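Local coordinates for regulatory protein BlaR1 (Bacillus licheniformis, PDB 1NRF), which probably senses beta-lactam antibiotics outside the cell, through acylation of a serine in its C-terminal sensor domain, and relays the signal to the cytoplasm, at residues I156-Y169 / W214-F228. Numbering follows the deposited sequence.
Sequences ISPLEQVNILKKFY and WFIGYVETADNTFFF
Tyr-169, Tyr-218 and Phe-227 form an aromatic cluster where helix 158-169 packs on the antiparallel hairpin 214-228, part of the central sheet of this penicillin-binding, beta-lactamase-like sensor domain. The edge of Tyr-169 meets the face of Tyr-218 in an inclined edge-to-face pair, centroids 5.1 Å apart; Phe-227 turns its own edge to the face of Tyr-169 in an offset version, planes at 79°. Near the hairpin turn, Tyr-169 OH donates to Glu-220 OE1 (2.9 Å) on the anti side of the carboxylate, and a water donates to the same hydroxyl oxygen. Lys-166 lays its aliphatic stem over the Phe-227 ring, CB 3.8 Å from the centroid, a CH-pi contact that suits a long chain whose ammonium leads away. Over the sheet, Leu-165 sets CD1 3.4 Å from Gly-217 N and against Ile-216 CB, a compact branched side chain fitting where the glycine has none. Val-162 rests CG1 on Phe-227 CB and CG2 on the backbone of Phe-228.

Toward the helix start, the far edge of the Trp-214 indole abuts Ile-156 O and Pro-158, while Gln-161 OE1 lies 3.6 Å above one face. A bend at chi2 (-90°) folds the amide there; Thr-64 hydrogen-bonds OE1, and Ala-60 O takes the indole N-H. The Trp-214 side chain lies about 7 Å from that of Ser-63, the probable acylation site. Arg-58 pairs with Glu-160, whose capping box with Ser-157 secures this helix end: Glu-160 N donates to Ser-157 OG at 2.9 Å.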
ATOM      1  N   ILE A 156      -4.127  -9.938   0.739  1.00 28.11           N
ATOM      2  CA  ILE A 156      -5.157  -9.059   0.192  1.00 26.94           C
ATOM      3  C   ILE A 156      -4.930  -8.974  -1.315  1.00 26.77           C
ATOM      4  O   ILE A 156      -3.799  -9.079  -1.776  1.00 28.51           O
ATOM      5  CB  ILE A 156      -5.052  -7.634   0.818  1.00 24.80           C
ATOM      6  CG1 ILE A 156      -6.240  -6.760   0.389  1.00 20.85           C
ATOM      7  CG2 ILE A 156      -3.726  -6.978   0.392  1.00 24.34           C
ATOM      8  CD1 ILE A 156      -6.358  -5.429   1.188  1.00 13.12           C
ATOM      9  N   SER A 157      -5.997  -8.785  -2.081  1.00 26.96           N
ATOM     10  CA  SER A 157      -5.868  -8.714  -3.531  1.00 27.54           C
ATOM     11  C   SER A 157      -5.714  -7.293  -4.011  1.00 26.05           C
ATOM     12  O   SER A 157      -6.057  -6.357  -3.299  1.00 29.45           O
ATOM     13  CB  SER A 157      -7.102  -9.314  -4.209  1.00 29.11           C
ATOM     14  OG  SER A 157      -8.225  -8.460  -4.048  1.00 29.66           O
ATOM     15  N   PRO A 158      -5.172  -7.108  -5.224  1.00 27.35           N
ATOM     16  CA  PRO A 158      -4.998  -5.757  -5.785  1.00 25.60           C
ATOM     17  C   PRO A 158      -6.345  -5.014  -5.791  1.00 26.12           C
ATOM     18  O   PRO A 158      -6.412  -3.818  -5.531  1.00 27.19           O
ATOM     19  CB  PRO A 158      -4.492  -6.041  -7.194  1.00 25.43           C
ATOM     20  CG  PRO A 158      -3.651  -7.275  -6.993  1.00 26.08           C
ATOM     21  CD  PRO A 158      -4.494  -8.123  -6.059  1.00 25.06           C
ATOM     22  N   LEU A 159      -7.417  -5.749  -6.081  1.00 27.59           N
ATOM     23  CA  LEU A 159      -8.770  -5.200  -6.120  1.00 27.38           C
ATOM     24  C   LEU A 159      -9.216  -4.820  -4.709  1.00 27.53           C
ATOM     25  O   LEU A 159      -9.817  -3.758  -4.494  1.00 27.84           O
ATOM     26  CB  LEU A 159      -9.734  -6.233  -6.712  1.00 26.98           C
ATOM     27  CG  LEU A 159     -11.198  -5.806  -6.821  1.00 26.56           C
ATOM     28  CD1 LEU A 159     -11.305  -4.563  -7.688  1.00 27.25           C
ATOM     29  CD2 LEU A 159     -12.017  -6.944  -7.407  1.00 24.24           C
ATOM     30  N   GLU A 160      -8.924  -5.692  -3.750  1.00 25.79           N
ATOM     31  CA  GLU A 160      -9.275  -5.423  -2.360  1.00 24.64           C
ATOM     32  C   GLU A 160      -8.510  -4.195  -1.862  1.00 24.30           C
ATOM     33  O   GLU A 160      -9.049  -3.368  -1.130  1.00 26.11           O
ATOM     34  CB  GLU A 160      -8.955  -6.635  -1.490  1.00 25.85           C
ATOM     35  CG  GLU A 160     -10.050  -7.698  -1.468  1.00 30.43           C
ATOM     36  CD  GLU A 160      -9.628  -8.980  -0.738  1.00 35.23           C
ATOM     37  OE1 GLU A 160     -10.517  -9.777  -0.388  1.00 36.50           O
ATOM     38  OE2 GLU A 160      -8.415  -9.203  -0.523  1.00 37.54           O
ATOM     39  N   GLN A 161      -7.255  -4.077  -2.267  1.00 22.84           N
ATOM     40  CA  GLN A 161      -6.436  -2.934  -1.878  1.00 25.91           C
ATOM     41  C   GLN A 161      -7.140  -1.624  -2.277  1.00 26.03           C
ATOM     42  O   GLN A 161      -7.304  -0.725  -1.449  1.00 25.91           O
ATOM     43  CB  GLN A 161      -5.060  -3.004  -2.563  1.00 26.98           C
ATOM     44  CG  GLN A 161      -4.133  -4.116  -2.087  1.00 27.80           C
ATOM     45  CD  GLN A 161      -3.237  -3.694  -0.920  1.00 29.77           C
ATOM     46  OE1 GLN A 161      -2.146  -4.239  -0.735  1.00 29.13           O
ATOM     47  NE2 GLN A 161      -3.700  -2.733  -0.130  1.00 24.67           N
ATOM     48  N   VAL A 162      -7.552  -1.525  -3.544  1.00 25.20           N
ATOM     49  CA  VAL A 162      -8.241  -0.333  -4.052  1.00 23.58           C
ATOM     50  C   VAL A 162      -9.505  -0.026  -3.257  1.00 25.66           C
ATOM     51  O   VAL A 162      -9.712   1.111  -2.826  1.00 27.33           O
ATOM     52  CB  VAL A 162      -8.623  -0.479  -5.573  1.00 24.29           C
ATOM     53  CG1 VAL A 162      -9.649   0.581  -5.966  1.00 21.29           C
ATOM     54  CG2 VAL A 162      -7.366  -0.345  -6.461  1.00 19.04           C
ATOM     55  N   ASN A 163     -10.344  -1.037  -3.037  1.00 26.55           N
ATOM     56  CA  ASN A 163     -11.586  -0.809  -2.307  1.00 27.14           C
ATOM     57  C   ASN A 163     -11.368  -0.328  -0.881  1.00 29.13           C
ATOM     58  O   ASN A 163     -12.075   0.570  -0.422  1.00 29.97           O
ATOM     59  CB  ASN A 163     -12.474  -2.066  -2.310  1.00 26.97           C
ATOM     60  CG  ASN A 163     -12.976  -2.431  -3.705  1.00 27.20           C
ATOM     61  OD1 ASN A 163     -13.158  -1.565  -4.558  1.00 31.52           O
ATOM     62  ND2 ASN A 163     -13.210  -3.710  -3.932  1.00 29.66           N
ATOM     63  N   ILE A 164     -10.392  -0.906  -0.176  1.00 29.17           N
ATOM     64  CA  ILE A 164     -10.155  -0.487   1.203  1.00 28.60           C
ATOM     65  C   ILE A 164      -9.400   0.847   1.251  1.00 28.54           C
ATOM     66  O   ILE A 164      -9.576   1.628   2.183  1.00 29.16           O
ATOM     67  CB  ILE A 164      -9.426  -1.611   2.038  1.00 28.67           C
ATOM     68  CG1 ILE A 164      -9.672  -1.374   3.531  1.00 28.05           C
ATOM     69  CG2 ILE A 164      -7.926  -1.661   1.721  1.00 25.16           C
ATOM     70  CD1 ILE A 164      -9.166  -2.507   4.436  1.00 31.04           C
ATOM     71  N   LEU A 165      -8.579   1.119   0.237  1.00 28.66           N
ATOM     72  CA  LEU A 165      -7.872   2.397   0.181  1.00 27.41           C
ATOM     73  C   LEU A 165      -8.906   3.526   0.070  1.00 27.41           C
ATOM     74  O   LEU A 165      -8.697   4.606   0.622  1.00 29.30           O
ATOM     75  CB  LEU A 165      -6.922   2.452  -1.016  1.00 25.58           C
ATOM     76  CG  LEU A 165      -5.442   2.125  -0.790  1.00 28.19           C
ATOM     77  CD1 LEU A 165      -4.727   1.982  -2.128  1.00 27.64           C
ATOM     78  CD2 LEU A 165      -4.794   3.222   0.035  1.00 25.54           C
ATOM     79  N   LYS A 166     -10.017   3.271  -0.630  1.00 26.75           N
ATOM     80  CA  LYS A 166     -11.081   4.268  -0.788  1.00 26.81           C
ATOM     81  C   LYS A 166     -11.811   4.450   0.545  1.00 27.87           C
ATOM     82  O   LYS A 166     -12.157   5.576   0.928  1.00 26.68           O
ATOM     83  CB  LYS A 166     -12.087   3.849  -1.866  1.00 27.55           C
ATOM     84  CG  LYS A 166     -13.240   4.846  -2.033  1.00 29.71           C
ATOM     85  CD  LYS A 166     -14.249   4.397  -3.064  1.00 31.26           C
ATOM     86  CE  LYS A 166     -15.497   5.290  -3.074  1.00 33.33           C
ATOM     87  NZ  LYS A 166     -15.263   6.668  -3.584  1.00 35.67           N
ATOM     88  N   LYS A 167     -12.048   3.341   1.243  1.00 27.87           N
ATOM     89  CA  LYS A 167     -12.693   3.399   2.555  1.00 29.87           C
ATOM     90  C   LYS A 167     -11.838   4.224   3.523  1.00 30.34           C
ATOM     91  O   LYS A 167     -12.355   4.907   4.410  1.00 29.35           O
ATOM     92  CB  LYS A 167     -12.892   1.991   3.129  1.00 27.54           C
ATOM     93  CG  LYS A 167     -14.072   1.258   2.540  1.00 26.87           C
ATOM     94  CD  LYS A 167     -14.577   0.228   3.510  1.00 26.81           C
ATOM     95  CE  LYS A 167     -15.766  -0.512   2.935  1.00 26.37           C
ATOM     96  NZ  LYS A 167     -15.385  -1.249   1.700  1.00 25.50           N
ATOM     97  N   PHE A 168     -10.519   4.141   3.348  1.00 31.17           N
ATOM     98  CA  PHE A 168      -9.587   4.887   4.182  1.00 31.79           C
ATOM     99  C   PHE A 168      -9.644   6.374   3.825  1.00 33.04           C
ATOM    100  O   PHE A 168      -9.775   7.237   4.697  1.00 31.84           O
ATOM    101  CB  PHE A 168      -8.164   4.366   3.974  1.00 31.42           C
ATOM    102  CG  PHE A 168      -7.104   5.383   4.277  1.00 33.35           C
ATOM    103  CD1 PHE A 168      -6.494   6.092   3.250  1.00 32.96           C
ATOM    104  CD2 PHE A 168      -6.747   5.662   5.592  1.00 32.68           C
ATOM    105  CE1 PHE A 168      -5.544   7.062   3.527  1.00 32.90           C
ATOM    106  CE2 PHE A 168      -5.802   6.630   5.876  1.00 32.30           C
ATOM    107  CZ  PHE A 168      -5.198   7.333   4.840  1.00 32.30           C
ATOM    108  N   TYR A 169      -9.537   6.647   2.531  1.00 33.70           N
ATOM    109  CA  TYR A 169      -9.569   7.999   2.001  1.00 35.51           C
ATOM    110  C   TYR A 169     -10.855   8.708   2.406  1.00 37.60           C
ATOM    111  O   TYR A 169     -10.815   9.837   2.897  1.00 39.90           O
ATOM    112  CB  TYR A 169      -9.471   7.943   0.474  1.00 38.32           C
ATOM    113  CG  TYR A 169      -9.414   9.293  -0.194  1.00 39.72           C
ATOM    114  CD1 TYR A 169      -8.209   9.995  -0.286  1.00 39.01           C
ATOM    115  CD2 TYR A 169     -10.568   9.886  -0.706  1.00 39.04           C
ATOM    116  CE1 TYR A 169      -8.155  11.255  -0.872  1.00 39.65           C
ATOM    117  CE2 TYR A 169     -10.527  11.150  -1.293  1.00 40.47           C
ATOM    118  CZ  TYR A 169      -9.317  11.828  -1.373  1.00 40.82           C
ATOM    119  OH  TYR A 169      -9.266  13.077  -1.951  1.00 41.55           O
ATOM    120  N   TRP A 214       4.565  -4.461  -5.025  1.00 28.20           N
ATOM    121  CA  TRP A 214       3.293  -3.767  -4.864  1.00 26.86           C
ATOM    122  C   TRP A 214       3.453  -2.257  -4.963  1.00 26.31           C
ATOM    123  O   TRP A 214       4.459  -1.689  -4.546  1.00 26.74           O
ATOM    124  CB  TRP A 214       2.694  -3.987  -3.473  1.00 25.35           C
ATOM    125  CG  TRP A 214       1.896  -5.212  -3.183  1.00 23.44           C
ATOM    126  CD1 TRP A 214       2.256  -6.226  -2.344  1.00 21.56           C
ATOM    127  CD2 TRP A 214       0.516  -5.440  -3.516  1.00 23.20           C
ATOM    128  NE1 TRP A 214       1.189  -7.057  -2.115  1.00 24.24           N
ATOM    129  CE2 TRP A 214       0.106  -6.603  -2.818  1.00 23.30           C
ATOM    130  CE3 TRP A 214      -0.416  -4.772  -4.328  1.00 22.23           C
ATOM    131  CZ2 TRP A 214      -1.201  -7.116  -2.904  1.00 22.11           C
ATOM    132  CZ3 TRP A 214      -1.716  -5.281  -4.417  1.00 21.54           C
ATOM    133  CH2 TRP A 214      -2.095  -6.443  -3.706  1.00 22.24           C
ATOM    134  N   PHE A 215       2.435  -1.613  -5.510  1.00 26.29           N
ATOM    135  CA  PHE A 215       2.389  -0.167  -5.559  1.00 25.01           C
ATOM    136  C   PHE A 215       0.919   0.207  -5.619  1.00 25.00           C
ATOM    137  O   PHE A 215       0.254   0.034  -6.645  1.00 24.03           O
ATOM    138  CB  PHE A 215       3.148   0.436  -6.738  1.00 23.63           C
ATOM    139  CG  PHE A 215       3.232   1.930  -6.659  1.00 23.65           C
ATOM    140  CD1 PHE A 215       3.773   2.536  -5.533  1.00 24.17           C
ATOM    141  CD2 PHE A 215       2.671   2.731  -7.646  1.00 25.17           C
ATOM    142  CE1 PHE A 215       3.743   3.922  -5.379  1.00 27.64           C
ATOM    143  CE2 PHE A 215       2.634   4.119  -7.511  1.00 26.57           C
ATOM    144  CZ  PHE A 215       3.169   4.720  -6.370  1.00 27.79           C
ATOM    145  N   ILE A 216       0.420   0.688  -4.487  1.00 22.92           N
ATOM    146  CA  ILE A 216      -0.969   1.079  -4.352  1.00 24.57           C
ATOM    147  C   ILE A 216      -1.020   2.544  -3.969  1.00 25.38           C
ATOM    148  O   ILE A 216      -0.023   3.110  -3.541  1.00 25.69           O
ATOM    149  CB  ILE A 216      -1.681   0.242  -3.249  1.00 25.03           C
ATOM    150  CG1 ILE A 216      -1.172   0.644  -1.854  1.00 23.29           C
ATOM    151  CG2 ILE A 216      -1.422  -1.235  -3.487  1.00 22.77           C
ATOM    152  CD1 ILE A 216      -1.849  -0.106  -0.714  1.00 20.33           C
ATOM    153  N   GLY A 217      -2.188   3.152  -4.126  1.00 25.97           N
ATOM    154  CA  GLY A 217      -2.335   4.549  -3.784  1.00 27.29           C
ATOM    155  C   GLY A 217      -3.451   5.193  -4.576  1.00 29.06           C
ATOM    156  O   GLY A 217      -4.335   4.518  -5.097  1.00 28.56           O
ATOM    157  N   TYR A 218      -3.420   6.513  -4.670  1.00 29.51           N
ATOM    158  CA  TYR A 218      -4.453   7.211  -5.406  1.00 30.11           C
ATOM    159  C   TYR A 218      -3.973   8.550  -5.964  1.00 30.82           C
ATOM    160  O   TYR A 218      -2.910   9.062  -5.602  1.00 28.28           O
ATOM    161  CB  TYR A 218      -5.684   7.395  -4.507  1.00 27.95           C
ATOM    162  CG  TYR A 218      -5.338   7.853  -3.117  1.00 28.45           C
ATOM    163  CD1 TYR A 218      -5.163   9.206  -2.830  1.00 28.94           C
ATOM    164  CD2 TYR A 218      -5.108   6.926  -2.096  1.00 26.81           C
ATOM    165  CE1 TYR A 218      -4.764   9.627  -1.562  1.00 28.90           C
ATOM    166  CE2 TYR A 218      -4.705   7.338  -0.830  1.00 26.74           C
ATOM    167  CZ  TYR A 218      -4.535   8.687  -0.569  1.00 26.42           C
ATOM    168  OH  TYR A 218      -4.115   9.098   0.669  1.00 28.25           O
ATOM    169  N   VAL A 219      -4.750   9.085  -6.890  1.00 32.45           N
ATOM    170  CA  VAL A 219      -4.440  10.369  -7.494  1.00 33.90           C
ATOM    171  C   VAL A 219      -5.615  11.290  -7.208  1.00 33.97           C
ATOM    172  O   VAL A 219      -6.778  10.946  -7.473  1.00 33.06           O
ATOM    173  CB  VAL A 219      -4.250  10.256  -9.023  1.00 33.49           C
ATOM    174  CG1 VAL A 219      -4.080  11.645  -9.627  1.00 35.86           C
ATOM    175  CG2 VAL A 219      -3.031   9.394  -9.337  1.00 36.52           C
ATOM    176  N   GLU A 220      -5.317  12.452  -6.647  1.00 33.10           N
ATOM    177  CA  GLU A 220      -6.366  13.406  -6.350  1.00 35.17           C
ATOM    178  C   GLU A 220      -6.340  14.546  -7.350  1.00 35.52           C
ATOM    179  O   GLU A 220      -5.324  15.231  -7.487  1.00 36.15           O
ATOM    180  CB  GLU A 220      -6.182  13.976  -4.950  1.00 36.13           C
ATOM    181  CG  GLU A 220      -5.967  12.923  -3.898  1.00 38.29           C
ATOM    182  CD  GLU A 220      -5.577  13.522  -2.577  1.00 39.64           C
ATOM    183  OE1 GLU A 220      -6.483  13.951  -1.830  1.00 38.97           O
ATOM    184  OE2 GLU A 220      -4.359  13.572  -2.297  1.00 41.81           O
ATOM    185  N   THR A 221      -7.451  14.736  -8.058  1.00 34.31           N
ATOM    186  CA  THR A 221      -7.553  15.838  -9.007  1.00 33.92           C
ATOM    187  C   THR A 221      -8.491  16.884  -8.396  1.00 35.80           C
ATOM    188  O   THR A 221      -8.933  16.753  -7.244  1.00 34.82           O
ATOM    189  CB  THR A 221      -8.100  15.396 -10.397  1.00 34.06           C
ATOM    190  OG1 THR A 221      -9.470  14.973 -10.282  1.00 30.42           O
ATOM    191  CG2 THR A 221      -7.234  14.262 -10.977  1.00 31.94           C
ATOM    192  N   ALA A 222      -8.785  17.924  -9.166  1.00 36.11           N
ATOM    193  CA  ALA A 222      -9.637  18.997  -8.689  1.00 36.89           C
ATOM    194  C   ALA A 222     -11.084  18.583  -8.561  1.00 36.73           C
ATOM    195  O   ALA A 222     -11.816  19.146  -7.754  1.00 38.14           O
ATOM    196  CB  ALA A 222      -9.521  20.206  -9.610  1.00 35.98           C
ATOM    197  N   ASP A 223     -11.502  17.598  -9.345  1.00 36.93           N
ATOM    198  CA  ASP A 223     -12.889  17.154  -9.288  1.00 39.24           C
ATOM    199  C   ASP A 223     -13.064  15.637  -9.223  1.00 39.10           C
ATOM    200  O   ASP A 223     -14.190  15.137  -9.310  1.00 40.72           O
ATOM    201  CB  ASP A 223     -13.648  17.712 -10.495  1.00 39.61           C
ATOM    202  CG  ASP A 223     -13.039  17.282 -11.819  1.00 43.42           C
ATOM    203  OD1 ASP A 223     -11.860  16.863 -11.831  1.00 43.53           O
ATOM    204  OD2 ASP A 223     -13.738  17.375 -12.855  1.00 44.77           O
ATOM    205  N   ASN A 224     -11.967  14.905  -9.045  1.00 36.81           N
ATOM    206  CA  ASN A 224     -12.043  13.447  -9.004  1.00 35.44           C
ATOM    207  C   ASN A 224     -10.906  12.807  -8.192  1.00 33.82           C
ATOM    208  O   ASN A 224      -9.945  13.472  -7.805  1.00 33.10           O
ATOM    209  CB  ASN A 224     -12.024  12.917 -10.446  1.00 34.23           C
ATOM    210  CG  ASN A 224     -12.751  11.596 -10.608  1.00 33.02           C
ATOM    211  OD1 ASN A 224     -13.312  11.053  -9.653  1.00 34.17           O
ATOM    212  ND2 ASN A 224     -12.749  11.072 -11.831  1.00 31.22           N
ATOM    213  N   THR A 225     -11.042  11.516  -7.920  1.00 32.60           N
ATOM    214  CA  THR A 225     -10.031  10.769  -7.183  1.00 32.00           C
ATOM    215  C   THR A 225      -9.913   9.385  -7.800  1.00 30.62           C
ATOM    216  O   THR A 225     -10.908   8.673  -7.963  1.00 29.90           O
ATOM    217  CB  THR A 225     -10.391  10.624  -5.703  1.00 31.49           C
ATOM    218  OG1 THR A 225     -10.705  11.909  -5.169  1.00 36.51           O
ATOM    219  CG2 THR A 225      -9.211  10.054  -4.921  1.00 31.59           C
ATOM    220  N   PHE A 226      -8.690   9.013  -8.143  1.00 29.31           N
ATOM    221  CA  PHE A 226      -8.434   7.724  -8.758  1.00 29.72           C
ATOM    222  C   PHE A 226      -7.687   6.827  -7.795  1.00 29.39           C
ATOM    223  O   PHE A 226      -6.652   7.216  -7.269  1.00 30.99           O
ATOM    224  CB  PHE A 226      -7.601   7.909 -10.036  1.00 29.58           C
ATOM    225  CG  PHE A 226      -8.307   8.673 -11.116  1.00 29.21           C
ATOM    226  CD1 PHE A 226      -9.045   8.001 -12.091  1.00 29.18           C
ATOM    227  CD2 PHE A 226      -8.276  10.067 -11.131  1.00 28.11           C
ATOM    228  CE1 PHE A 226      -9.751   8.706 -13.072  1.00 31.66           C
ATOM    229  CE2 PHE A 226      -8.978  10.792 -12.103  1.00 30.58           C
ATOM    230  CZ  PHE A 226      -9.719  10.111 -13.078  1.00 32.48           C
ATOM    231  N   PHE A 227      -8.208   5.627  -7.574  1.00 29.55           N
ATOM    232  CA  PHE A 227      -7.568   4.663  -6.688  1.00 28.12           C
ATOM    233  C   PHE A 227      -6.964   3.571  -7.552  1.00 27.61           C
ATOM    234  O   PHE A 227      -7.615   3.067  -8.459  1.00 27.79           O
ATOM    235  CB  PHE A 227      -8.587   4.067  -5.712  1.00 29.87           C
ATOM    236  CG  PHE A 227      -9.166   5.070  -4.751  1.00 29.58           C
ATOM    237  CD1 PHE A 227     -10.316   5.782  -5.074  1.00 29.15           C
ATOM    238  CD2 PHE A 227      -8.542   5.320  -3.535  1.00 29.13           C
ATOM    239  CE1 PHE A 227     -10.835   6.726  -4.206  1.00 29.31           C
ATOM    240  CE2 PHE A 227      -9.050   6.264  -2.657  1.00 30.16           C
ATOM    241  CZ  PHE A 227     -10.202   6.972  -2.993  1.00 31.36           C
ATOM    242  N   PHE A 228      -5.719   3.204  -7.272  1.00 27.50           N
ATOM    243  CA  PHE A 228      -5.038   2.189  -8.070  1.00 26.58           C
ATOM    244  C   PHE A 228      -4.173   1.221  -7.259  1.00 26.95           C
ATOM    245  O   PHE A 228      -3.729   1.516  -6.150  1.00 27.94           O
ATOM    246  CB  PHE A 228      -4.149   2.870  -9.116  1.00 26.04           C
ATOM    247  CG  PHE A 228      -3.085   3.729  -8.515  1.00 24.84           C
ATOM    248  CD1 PHE A 228      -3.338   5.053  -8.200  1.00 23.62           C
ATOM    249  CD2 PHE A 228      -1.841   3.188  -8.185  1.00 28.46           C
ATOM    250  CE1 PHE A 228      -2.370   5.837  -7.558  1.00 22.74           C
ATOM    251  CE2 PHE A 228      -0.868   3.958  -7.543  1.00 25.89           C
ATOM    252  CZ  PHE A 228      -1.138   5.289  -7.229  1.00 24.80           C
TER
HETATM  253  O   HOH W   1      -9.568  14.610  -4.786  1.00 33.36           O